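Local coordinates for protein integrase (Bovine immunodeficiency virus, PDB 3KKS) that forms the catalytic core of a retroviral integrase, the enzyme that inserts viral DNA into host DNA, at residues His99-Leu102 with Lys103-Leu106; Ala123-Leu127 with Asn128-Gly132; Leu46-Ile49 with Gln50-Val54; Ala38-Val41 with Ala42-Ile45; Gly135-Thr138 with Pro139-Tyr143. One frame throughout, in Å; residues are numbered along the deposited sequence.

Interaction 1: residues His99-Leu102 with Lys103-Leu106; sequences HRDL and KDRL
Arg-100, Asp-101 and Asp-104 form a salt-bridge network on two turns of helix 89-109, one of the helices laid against the mixed sheet of this RNase H-like integrase core. The backbone supplies four i to i+4 hydrogen bonds, among them Leu-106 N to Leu-102 O at 2.9 Å. CG of Lys-103 lies 3.0 Å from His-99 O, the oxygen that accepts from its own backbone N.

Among the charged groups, Arg-100 bridges two carboxylates. Its CG stands anti to the backbone N (chi1 -163°), and bends at chi2 and chi3 fold the chain along the helix toward Asp-104. NE meets OD1 of Asp-104 at 3.3 Å, with the guanidinium and carboxylate planes only 5° apart, and also donates to OD2 of Asp-101 at 3.0 Å. A second, weak bond reaches that OD2 from NH2 of Arg-100. The two aspartates bring OD2 of Asp-101 and OD1 of Asp-104 to 4.2 Å, a like-charge approach that the shared arginine probably offsets. Asp-101 is also held by Arg-131, which forms a salt bridge to its other oxygen, OD1, so this buried carboxylate has a basic partner for each oxygen. Arg-105 turns its NE to the hydroxyl of Ser-126 on helix 116-129.

Apolar contact occupies the sheet-facing side, where Leu-102 and Leu-106 touch Val-19 and Ile-17 respectively on strand 15-22. Between the two leucines the approach is light: CG of Leu-102 lies 4.4 Å from CD2 of Leu-106.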
# COMPACT_ATOMS: atom_id res chain seq x y z
N HIS A 99 -1.44 5.47 6.90
CA HIS A 99 -1.12 4.45 7.90
C HIS A 99 -1.88 4.69 9.19
O HIS A 99 -2.30 3.76 9.87
CB HIS A 99 0.38 4.43 8.19
CG HIS A 99 1.18 3.66 7.19
ND1 HIS A 99 1.78 2.45 7.49
CD2 HIS A 99 1.46 3.90 5.89
CE1 HIS A 99 2.40 1.99 6.41
NE2 HIS A 99 2.22 2.85 5.43
N ARG A 100 -2.05 5.97 9.53
CA ARG A 100 -2.76 6.36 10.74
C ARG A 100 -4.25 6.04 10.58
O ARG A 100 -4.86 5.42 11.45
CB ARG A 100 -2.56 7.86 10.97
CG ARG A 100 -2.88 8.35 12.37
CD ARG A 100 -4.37 8.50 12.58
NE ARG A 100 -4.98 9.40 11.60
CZ ARG A 100 -4.59 10.65 11.37
NH1 ARG A 100 -3.58 11.17 12.05
NH2 ARG A 100 -5.21 11.39 10.45
N ASP A 101 -4.81 6.45 9.45
CA ASP A 101 -6.22 6.21 9.16
C ASP A 101 -6.52 4.71 9.08
O ASP A 101 -7.60 4.26 9.46
CB ASP A 101 -6.60 6.88 7.84
CG ASP A 101 -6.60 8.39 7.94
OD1 ASP A 101 -6.75 9.06 6.89
OD2 ASP A 101 -6.45 8.91 9.06
N LEU A 102 -5.56 3.94 8.58
CA LEU A 102 -5.73 2.50 8.46
C LEU A 102 -5.80 1.89 9.85
O LEU A 102 -6.63 1.02 10.12
CB LEU A 102 -4.56 1.88 7.69
CG LEU A 102 -4.69 0.38 7.42
CD1 LEU A 102 -5.89 0.15 6.52
CD2 LEU A 102 -3.41 -0.16 6.77
N LYS A 103 -4.91 2.36 10.72
CA LYS A 103 -4.87 1.86 12.09
C LYS A 103 -6.15 2.23 12.83
O LYS A 103 -6.60 1.47 13.68
CB LYS A 103 -3.63 2.40 12.79
CG LYS A 103 -2.33 1.86 12.20
CD LYS A 103 -1.10 2.48 12.84
CE LYS A 103 0.19 1.91 12.25
NZ LYS A 103 0.30 0.44 12.48
N ASP A 104 -6.74 3.37 12.50
CA ASP A 104 -7.99 3.79 13.13
C ASP A 104 -9.13 2.87 12.69
O ASP A 104 -9.96 2.46 13.50
CB ASP A 104 -8.31 5.25 12.76
CG ASP A 104 -7.33 6.24 13.36
OD1 ASP A 104 -7.28 7.41 12.89
OD2 ASP A 104 -6.61 5.86 14.31
N ARG A 105 -9.17 2.53 11.40
CA ARG A 105 -10.22 1.66 10.88
C ARG A 105 -10.05 0.25 11.45
O ARG A 105 -11.03 -0.42 11.77
CB ARG A 105 -10.16 1.60 9.36
CG ARG A 105 -10.41 2.94 8.66
CD ARG A 105 -11.82 3.47 8.93
NE ARG A 105 -12.11 4.65 8.11
CZ ARG A 105 -11.67 5.87 8.37
NH1 ARG A 105 -10.91 6.09 9.44
NH2 ARG A 105 -11.97 6.88 7.56
N LEU A 106 -8.80 -0.18 11.56
CA LEU A 106 -8.48 -1.50 12.10
C LEU A 106 -9.01 -1.58 13.52
O LEU A 106 -9.65 -2.55 13.91
CB LEU A 106 -6.97 -1.71 12.07
CG LEU A 106 -6.36 -2.90 11.32
CD1 LEU A 106 -7.27 -3.38 10.21
CD2 LEU A 106 -5.00 -2.51 10.77

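Interaction 2: residues Ala123-Leu127 with Asn128-Gly132; sequences ALVSL and NKKRG
Leu-124, Val-125 and Ser-126 offer their carbonyls to the amides of Asn-128, Lys-129 and Lys-130 in the last i to i+4 bonds of helix 116-129, and the chain leaves helical geometry at Lys-130, which marks the C-terminal end of this helix in the RNase H-like core. The last backbone bond is Lys-130 N to Ser-126 O at 3.1 Å. Beyond it, NH1 of Arg-131 is placed to donate to Leu-127 O, but this bond is tentative, because the oxygen clashes with CD of the same arginine in the model.

Arg-131 folds back alongside Leu-127. With CG between its backbone N and carbonyl carbon (chi1 62°) and bends at chi2 and chi3, its guanidinium is brought under the leucine, whose CD2 sits 3.8 Å above the plane, over its centre. Asn-128 keeps its amide near the preceding turn, CG 3.3 Å from Leu-124 O, and gives its ND2 to the backbone oxygen of Val-28, tying the helix to strand 28-33. Leu-124 adds to that junction by touching Val-28 and Ala-30. Lys-129 makes a cation-pi contact with Tyr-140 of helix 139-148, while its CB stays 3.3 Å from Val-125 O. On the outer side the extended chain of Lys-130 runs obliquely past Val-125, with CE 3.9 Å from CG1.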
# COMPACT_ATOMS: atom_id res chain seq x y z
N ALA A 123 -11.37 -2.35 6.53
CA ALA A 123 -10.66 -1.11 6.79
C ALA A 123 -10.22 -0.46 5.48
O ALA A 123 -10.22 0.76 5.36
CB ALA A 123 -9.45 -1.37 7.68
N LEU A 124 -9.85 -1.29 4.49
CA LEU A 124 -9.40 -0.78 3.20
C LEU A 124 -10.56 -0.27 2.35
O LEU A 124 -10.43 0.72 1.64
CB LEU A 124 -8.64 -1.87 2.43
CG LEU A 124 -7.30 -2.26 3.08
CD1 LEU A 124 -6.79 -3.58 2.53
CD2 LEU A 124 -6.30 -1.13 2.83
N VAL A 125 -11.68 -0.96 2.41
CA VAL A 125 -12.88 -0.58 1.68
C VAL A 125 -13.33 0.80 2.19
O VAL A 125 -13.76 1.66 1.41
CB VAL A 125 -14.00 -1.59 1.94
CG1 VAL A 125 -15.34 -1.02 1.52
CG2 VAL A 125 -13.70 -2.87 1.18
N SER A 126 -13.24 0.97 3.50
CA SER A 126 -13.62 2.20 4.18
C SER A 126 -12.74 3.37 3.72
O SER A 126 -13.24 4.44 3.37
CB SER A 126 -13.47 2.02 5.70
OG SER A 126 -13.64 3.24 6.40
N LEU A 127 -11.43 3.15 3.73
CA LEU A 127 -10.48 4.18 3.33
C LEU A 127 -10.57 4.54 1.86
O LEU A 127 -10.50 5.71 1.50
CB LEU A 127 -9.05 3.72 3.62
CG LEU A 127 -8.68 3.47 5.09
CD1 LEU A 127 -7.26 3.00 5.18
CD2 LEU A 127 -8.87 4.76 5.88
N ASN A 128 -10.72 3.53 1.02
CA ASN A 128 -10.75 3.74 -0.41
C ASN A 128 -12.08 4.06 -1.06
O ASN A 128 -12.11 4.77 -2.07
CB ASN A 128 -10.16 2.52 -1.11
CG ASN A 128 -8.72 2.27 -0.70
OD1 ASN A 128 -8.00 3.21 -0.37
ND2 ASN A 128 -8.29 1.01 -0.75
N LYS A 129 -13.16 3.55 -0.49
CA LYS A 129 -14.47 3.74 -1.08
C LYS A 129 -15.53 4.43 -0.23
O LYS A 129 -16.60 4.75 -0.74
CB LYS A 129 -15.02 2.39 -1.51
CG LYS A 129 -14.13 1.61 -2.47
CD LYS A 129 -14.75 0.25 -2.75
CE LYS A 129 -14.13 -0.40 -3.97
NZ LYS A 129 -14.78 -1.71 -4.24
N LYS A 130 -15.27 4.65 1.05
CA LYS A 130 -16.31 5.25 1.89
C LYS A 130 -16.02 6.62 2.47
O LYS A 130 -16.58 7.00 3.49
CB LYS A 130 -16.68 4.27 3.00
CG LYS A 130 -17.33 3.00 2.45
CD LYS A 130 -17.55 1.96 3.51
CE LYS A 130 -18.40 0.81 2.98
NZ LYS A 130 -18.46 -0.33 3.94
N ARG A 131 -15.13 7.36 1.82
CA ARG A 131 -14.80 8.71 2.25
C ARG A 131 -14.48 9.50 0.99
O ARG A 131 -13.94 8.96 0.02
CB ARG A 131 -13.59 8.69 3.19
CG ARG A 131 -12.33 8.16 2.55
CD ARG A 131 -11.57 7.30 3.51
NE ARG A 131 -10.54 8.02 4.25
CZ ARG A 131 -9.25 8.06 3.90
NH1 ARG A 131 -8.82 7.43 2.83
NH2 ARG A 131 -8.39 8.73 4.66
N GLY A 132 -14.85 10.77 1.00
CA GLY A 132 -14.59 11.61 -0.15
C GLY A 132 -13.61 12.71 0.21
O GLY A 132 -13.29 12.91 1.39

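Interaction 3: residues Leu46-Ile49 with Gln50-Val54; sequences LQLI and QRYTV
Gln-47 and Arg-51 run alongside each other from one turn to the next, and the amide oxygen is gripped by the guanidinium. NH2 of Arg-51 donates to OE1 of Gln-47 at 2.8 Å, and NE adds a weak bond to the same oxygen at 3.3 Å. The oxygen sits at the edge of the guanidinium, 28° out of its plane, and the amide and guanidinium planes are turned 62° apart. An almost straight arginine chain from CG to NE and a bend at chi2 of Gln-47 (-93°) bring the two ends together. Gln-50 runs alongside, its CD over one face of the guanidinium, offset toward the rim.

Leu-48 works the inner side. Its CD1 meets CD2 of Tyr-52 at 3.9 Å, and its CD2 meets CG2 of Val-54 at 3.8 Å, so that the leucine stands across both partners. This is the C-terminal end of helix 38-51, where Tyr-52 leaves helical geometry and the chain turns toward strand 56-59 of the RNase H-like sheet. The closing backbone bond is Tyr-52 N to Leu-48 O at 2.8 Å, with the same oxygen at the edge of the tyrosine ring.

Further out, Trp-5 of strand 4-12 touches Leu-48, Tyr-52 and Val-54. The Tyr-52 hydroxyl is hydrogen-bonded to Glu-29, and its ring meets that of Tyr-143 in a T-shaped contact.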
# COMPACT_ATOMS: atom_id res chain seq x y z
N LEU A 46 3.72 -8.90 -6.36
CA LEU A 46 3.08 -9.60 -7.48
C LEU A 46 1.57 -9.40 -7.44
O LEU A 46 0.94 -9.24 -8.49
CB LEU A 46 3.45 -11.08 -7.47
CG LEU A 46 4.85 -11.38 -8.03
CD1 LEU A 46 5.26 -12.80 -7.73
CD2 LEU A 46 4.88 -11.12 -9.52
N GLN A 47 1.00 -9.42 -6.24
CA GLN A 47 -0.44 -9.21 -6.06
C GLN A 47 -0.80 -7.77 -6.43
O GLN A 47 -1.81 -7.51 -7.09
CB GLN A 47 -0.84 -9.43 -4.60
CG GLN A 47 -0.92 -10.88 -4.12
CD GLN A 47 -2.32 -11.47 -4.25
OE1 GLN A 47 -3.32 -10.80 -3.97
NE2 GLN A 47 -2.39 -12.74 -4.65
N LEU A 48 0.03 -6.83 -6.00
CA LEU A 48 -0.19 -5.42 -6.29
C LEU A 48 -0.14 -5.16 -7.79
O LEU A 48 -1.00 -4.47 -8.35
CB LEU A 48 0.87 -4.56 -5.60
CG LEU A 48 0.53 -3.06 -5.57
CD1 LEU A 48 -0.62 -2.82 -4.59
CD2 LEU A 48 1.75 -2.27 -5.16
N ILE A 49 0.89 -5.71 -8.43
CA ILE A 49 1.08 -5.54 -9.87
C ILE A 49 -0.03 -6.26 -10.63
O ILE A 49 -0.36 -5.90 -11.75
CB ILE A 49 2.50 -6.06 -10.28
CG1 ILE A 49 3.18 -5.05 -11.19
CG2 ILE A 49 2.40 -7.44 -10.93
CD1 ILE A 49 2.49 -4.84 -12.51
N GLN A 50 -0.62 -7.26 -9.98
CA GLN A 50 -1.71 -8.05 -10.55
C GLN A 50 -3.01 -7.24 -10.60
O GLN A 50 -3.73 -7.26 -11.60
CB GLN A 50 -1.93 -9.30 -9.67
CG GLN A 50 -3.29 -10.01 -9.82
CD GLN A 50 -3.60 -10.92 -8.62
OE1 GLN A 50 -2.74 -11.66 -8.13
NE2 GLN A 50 -4.84 -10.87 -8.15
N ARG A 51 -3.29 -6.53 -9.51
CA ARG A 51 -4.50 -5.74 -9.39
C ARG A 51 -4.43 -4.29 -9.88
O ARG A 51 -5.40 -3.76 -10.40
CB ARG A 51 -4.94 -5.74 -7.92
CG ARG A 51 -4.97 -7.13 -7.30
CD ARG A 51 -5.32 -7.08 -5.81
NE ARG A 51 -5.28 -8.42 -5.20
CZ ARG A 51 -5.99 -9.46 -5.63
NH1 ARG A 51 -6.80 -9.32 -6.67
NH2 ARG A 51 -5.88 -10.63 -5.02
N TYR A 52 -3.27 -3.66 -9.74
CA TYR A 52 -3.13 -2.27 -10.12
C TYR A 52 -1.99 -2.01 -11.10
O TYR A 52 -1.28 -2.92 -11.51
CB TYR A 52 -2.88 -1.43 -8.86
CG TYR A 52 -3.93 -1.59 -7.78
CD1 TYR A 52 -5.04 -0.76 -7.74
CD2 TYR A 52 -3.79 -2.56 -6.79
CE1 TYR A 52 -6.00 -0.88 -6.74
CE2 TYR A 52 -4.73 -2.69 -5.78
CZ TYR A 52 -5.84 -1.84 -5.76
OH TYR A 52 -6.78 -1.95 -4.77
N THR A 53 -1.83 -0.74 -11.44
CA THR A 53 -0.75 -0.32 -12.31
C THR A 53 0.33 0.19 -11.37
O THR A 53 0.07 1.06 -10.53
CB THR A 53 -1.19 0.83 -13.23
OG1 THR A 53 -2.22 0.36 -14.11
CG2 THR A 53 -0.01 1.34 -14.05
N VAL A 54 1.52 -0.37 -11.47
CA VAL A 54 2.62 0.03 -10.62
C VAL A 54 3.80 0.34 -11.51
O VAL A 54 4.39 -0.56 -12.11
CB VAL A 54 3.01 -1.09 -9.65
CG1 VAL A 54 4.15 -0.63 -8.74
CG2 VAL A 54 1.81 -1.52 -8.85

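Interaction 4: residues Ala38-Val41 with Ala42-Ile45; sequences ALQV and ALCI
Val-41 and Ile-45 make the packed side of this first part of helix 38-51, Leu-39 and Leu-43 its outer side. In the buried pair, CG1 of Val-41 stands anti to the backbone N (chi1 170°) and comes within 4.1 Å of CD1 of Ile-45. The isoleucine runs back along the helix toward the valine, its CG1 lying 3.3 Å from Val-41 O, the very carbonyl that accepts its own amide proton. Ala-42, with only a methyl group to place, rests its CB 3.4 Å from Ala-38 O, and this methyl group touches Ile-70 and Leu-73 of helix 68-76. Val-41 meets Ile-70 as well, and Phe-65 of the short helix 63-66. Cys-44 is buried on another side of the helix, against Gln-31 and Ile-33 of strand 28-33.

The exposed side is thinner. CD2 of Leu-43 is approached by two groups from the preceding turn, CD1 of Leu-39 at 3.9 Å and OE1 of Gln-40 at 3.9 Å, the latter a van der Waals touch. Leu-43 itself has a first torsion (-106°) away from the staggered positions.

Beneath both sides runs the regular backbone ladder, four i to i+4 bonds, as in Cys-44 N to Gln-40 O at 2.9 Å. A mostly apolar pair of turns with its buried faces against helix 68-76 and strand 28-33 is what a helix flanking the central sheet of the RNase H-like fold shows.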
# COMPACT_ATOMS: atom_id res chain seq x y z
N ALA A 38 11.74 -11.42 2.33
CA ALA A 38 11.76 -10.92 0.97
C ALA A 38 10.77 -11.72 0.14
O ALA A 38 10.20 -11.21 -0.82
CB ALA A 38 13.16 -11.07 0.39
N LEU A 39 10.57 -12.98 0.52
CA LEU A 39 9.65 -13.86 -0.19
C LEU A 39 8.22 -13.36 -0.05
O LEU A 39 7.49 -13.26 -1.03
CB LEU A 39 9.78 -15.29 0.35
CG LEU A 39 8.93 -16.43 -0.24
CD1 LEU A 39 7.58 -16.45 0.42
CD2 LEU A 39 8.79 -16.26 -1.74
N GLN A 40 7.82 -13.02 1.17
CA GLN A 40 6.47 -12.52 1.38
C GLN A 40 6.32 -11.20 0.64
O GLN A 40 5.35 -11.00 -0.08
CB GLN A 40 6.20 -12.32 2.87
CG GLN A 40 6.22 -13.60 3.67
CD GLN A 40 5.39 -14.69 3.03
OE1 GLN A 40 4.27 -14.44 2.58
NE2 GLN A 40 5.93 -15.90 2.98
N VAL A 41 7.30 -10.31 0.80
CA VAL A 41 7.24 -9.02 0.12
C VAL A 41 7.06 -9.20 -1.39
O VAL A 41 6.28 -8.49 -2.02
CB VAL A 41 8.50 -8.18 0.39
CG1 VAL A 41 8.53 -6.96 -0.54
CG2 VAL A 41 8.48 -7.71 1.84
N ALA A 42 7.78 -10.16 -1.98
CA ALA A 42 7.68 -10.43 -3.41
C ALA A 42 6.26 -10.85 -3.77
O ALA A 42 5.72 -10.44 -4.79
CB ALA A 42 8.66 -11.51 -3.81
N LEU A 43 5.66 -11.69 -2.93
CA LEU A 43 4.30 -12.16 -3.17
C LEU A 43 3.36 -10.94 -3.15
O LEU A 43 2.48 -10.82 -4.00
CB LEU A 43 3.90 -13.16 -2.07
CG LEU A 43 3.84 -14.65 -2.42
CD1 LEU A 43 4.76 -14.96 -3.58
CD2 LEU A 43 4.20 -15.48 -1.20
N CYS A 44 3.57 -10.04 -2.19
CA CYS A 44 2.76 -8.83 -2.08
C CYS A 44 2.88 -7.95 -3.32
O CYS A 44 1.88 -7.43 -3.81
CB CYS A 44 3.17 -8.04 -0.85
SG CYS A 44 2.59 -8.76 0.71
N ILE A 45 4.10 -7.78 -3.83
CA ILE A 45 4.32 -6.96 -5.02
C ILE A 45 3.63 -7.58 -6.24
O ILE A 45 3.04 -6.88 -7.04
CB ILE A 45 5.83 -6.80 -5.34
CG1 ILE A 45 6.52 -6.01 -4.22
CG2 ILE A 45 6.01 -6.08 -6.67
CD1 ILE A 45 8.02 -5.87 -4.42

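Interaction 5: residues Gly135-Thr138 with Pro139-Tyr143; sequences GGHT and PYEIY
Thr-138 and Glu-141 are set for each other by their first torsions: OG1 of the threonine lies between its own backbone N and carbonyl carbon (chi1 68°), facing the first turn of helix 139-148, while CG of the glutamate is anti to its carbonyl carbon (chi1 -59°) and the chain then extends back toward the threonine. The result is a capping box, with Thr-138 as the N-cap. Glu-141 N donates to Thr-138 OG1, though that oxygen is crowded in the model and its place is less sure. In return Thr-138 N donates to Glu-141 OE1, on the anti side of the carboxylate and 29° out of its plane; the bond is modelled very short (2.5 Å), so its length is doubtful. The glutamate chain passes crosswise to the threonine.

The helix proper starts with Ile-142 N to Thr-138 O, 3.0 Å. Beside it, CG1 of Ile-142 packs on CB of His-137 at 3.9 Å. Pro-139, first in the helix, brings no N-H that would need a partner.

Two backbone N-H groups at the helix start thus appear to be taken up by side chains, as in a capping box, and the negative carboxylate at the N-terminal end probably interacts favourably with the helix dipole.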
# COMPACT_ATOMS: atom_id res chain seq x y z
N GLY A 135 -14.64 17.45 -4.23
CA GLY A 135 -15.44 16.95 -5.33
C GLY A 135 -16.13 15.65 -4.94
O GLY A 135 -16.69 14.94 -5.78
N GLY A 136 -16.08 15.34 -3.64
CA GLY A 136 -16.69 14.13 -3.12
C GLY A 136 -16.09 12.85 -3.67
O GLY A 136 -16.64 11.77 -3.49
N HIS A 137 -14.95 12.97 -4.34
CA HIS A 137 -14.28 11.83 -4.94
C HIS A 137 -13.55 10.92 -3.95
O HIS A 137 -12.70 11.38 -3.18
CB HIS A 137 -13.27 12.31 -5.98
CG HIS A 137 -13.88 13.13 -7.08
ND1 HIS A 137 -13.15 13.99 -7.86
CD2 HIS A 137 -15.16 13.20 -7.54
CE1 HIS A 137 -13.94 14.56 -8.75
NE2 HIS A 137 -15.17 14.10 -8.57
N THR A 138 -13.89 9.64 -3.98
CA THR A 138 -13.26 8.65 -3.12
C THR A 138 -11.87 8.36 -3.68
O THR A 138 -11.64 8.51 -4.89
CB THR A 138 -14.01 7.31 -3.11
OG1 THR A 138 -13.90 6.70 -4.41
CG2 THR A 138 -15.47 7.52 -2.77
N PRO A 139 -10.92 7.96 -2.82
CA PRO A 139 -9.57 7.65 -3.30
C PRO A 139 -9.64 6.64 -4.44
O PRO A 139 -8.83 6.67 -5.36
CB PRO A 139 -8.89 7.08 -2.06
CG PRO A 139 -9.54 7.87 -0.96
CD PRO A 139 -10.99 7.84 -1.36
N TYR A 140 -10.62 5.75 -4.36
CA TYR A 140 -10.82 4.73 -5.37
C TYR A 140 -11.19 5.34 -6.71
O TYR A 140 -10.70 4.91 -7.76
CB TYR A 140 -11.92 3.77 -4.93
CG TYR A 140 -12.10 2.60 -5.85
CD1 TYR A 140 -11.27 1.48 -5.76
CD2 TYR A 140 -13.12 2.59 -6.81
CE1 TYR A 140 -11.45 0.38 -6.60
CE2 TYR A 140 -13.30 1.50 -7.65
CZ TYR A 140 -12.47 0.40 -7.54
OH TYR A 140 -12.68 -0.71 -8.34
N GLU A 141 -12.07 6.35 -6.68
CA GLU A 141 -12.51 7.02 -7.91
C GLU A 141 -11.36 7.78 -8.54
O GLU A 141 -11.21 7.79 -9.76
CB GLU A 141 -13.66 7.99 -7.61
CG GLU A 141 -14.88 7.33 -6.99
CD GLU A 141 -15.92 8.32 -6.52
OE1 GLU A 141 -15.55 9.31 -5.85
OE2 GLU A 141 -17.11 8.11 -6.81
N ILE A 142 -10.55 8.41 -7.71
CA ILE A 142 -9.41 9.17 -8.18
C ILE A 142 -8.42 8.26 -8.90
O ILE A 142 -7.95 8.59 -9.99
CB ILE A 142 -8.71 9.87 -6.99
CG1 ILE A 142 -9.63 10.95 -6.42
CG2 ILE A 142 -7.37 10.45 -7.44
CD1 ILE A 142 -8.99 11.79 -5.32
N TYR A 143 -8.10 7.13 -8.28
CA TYR A 143 -7.17 6.18 -8.88
C TYR A 143 -7.73 5.68 -10.21
O TYR A 143 -7.02 5.64 -11.22
CB TYR A 143 -6.94 4.97 -7.97
CG TYR A 143 -6.10 3.91 -8.64
CD1 TYR A 143 -4.71 4.00 -8.67
CD2 TYR A 143 -6.71 2.84 -9.31
CE1 TYR A 143 -3.95 3.07 -9.36
CE2 TYR A 143 -5.95 1.90 -10.01
CZ TYR A 143 -4.57 2.02 -10.03
OH TYR A 143 -3.82 1.11 -10.73

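Along the chain the order is interaction 4, 3, 1, 2 and 5. Interactions 4 and 3 adjoin on helix 38-51, their centres 12 Å apart, while interactions 1, 2 and 5 lie on or at the ends of helices 89-109, 116-129 and 139-148, with the five-stranded sheet between the two groups. Interactions 1 and 2, 11 Å between centres, are joined by salt bridge, hydrogen bond and leucine packing. Interactions 2 and 5, 10 Å apart, meet where Tyr-140 N approaches Asn-128 O. Pairs between the contacts thus join neighbouring helices on one face of the integrase core, and Tyr-143 OH to Thr-53 N connects interaction 5 to interaction 3, 19 Å away between centres, at the end of helix 38-51 on the other.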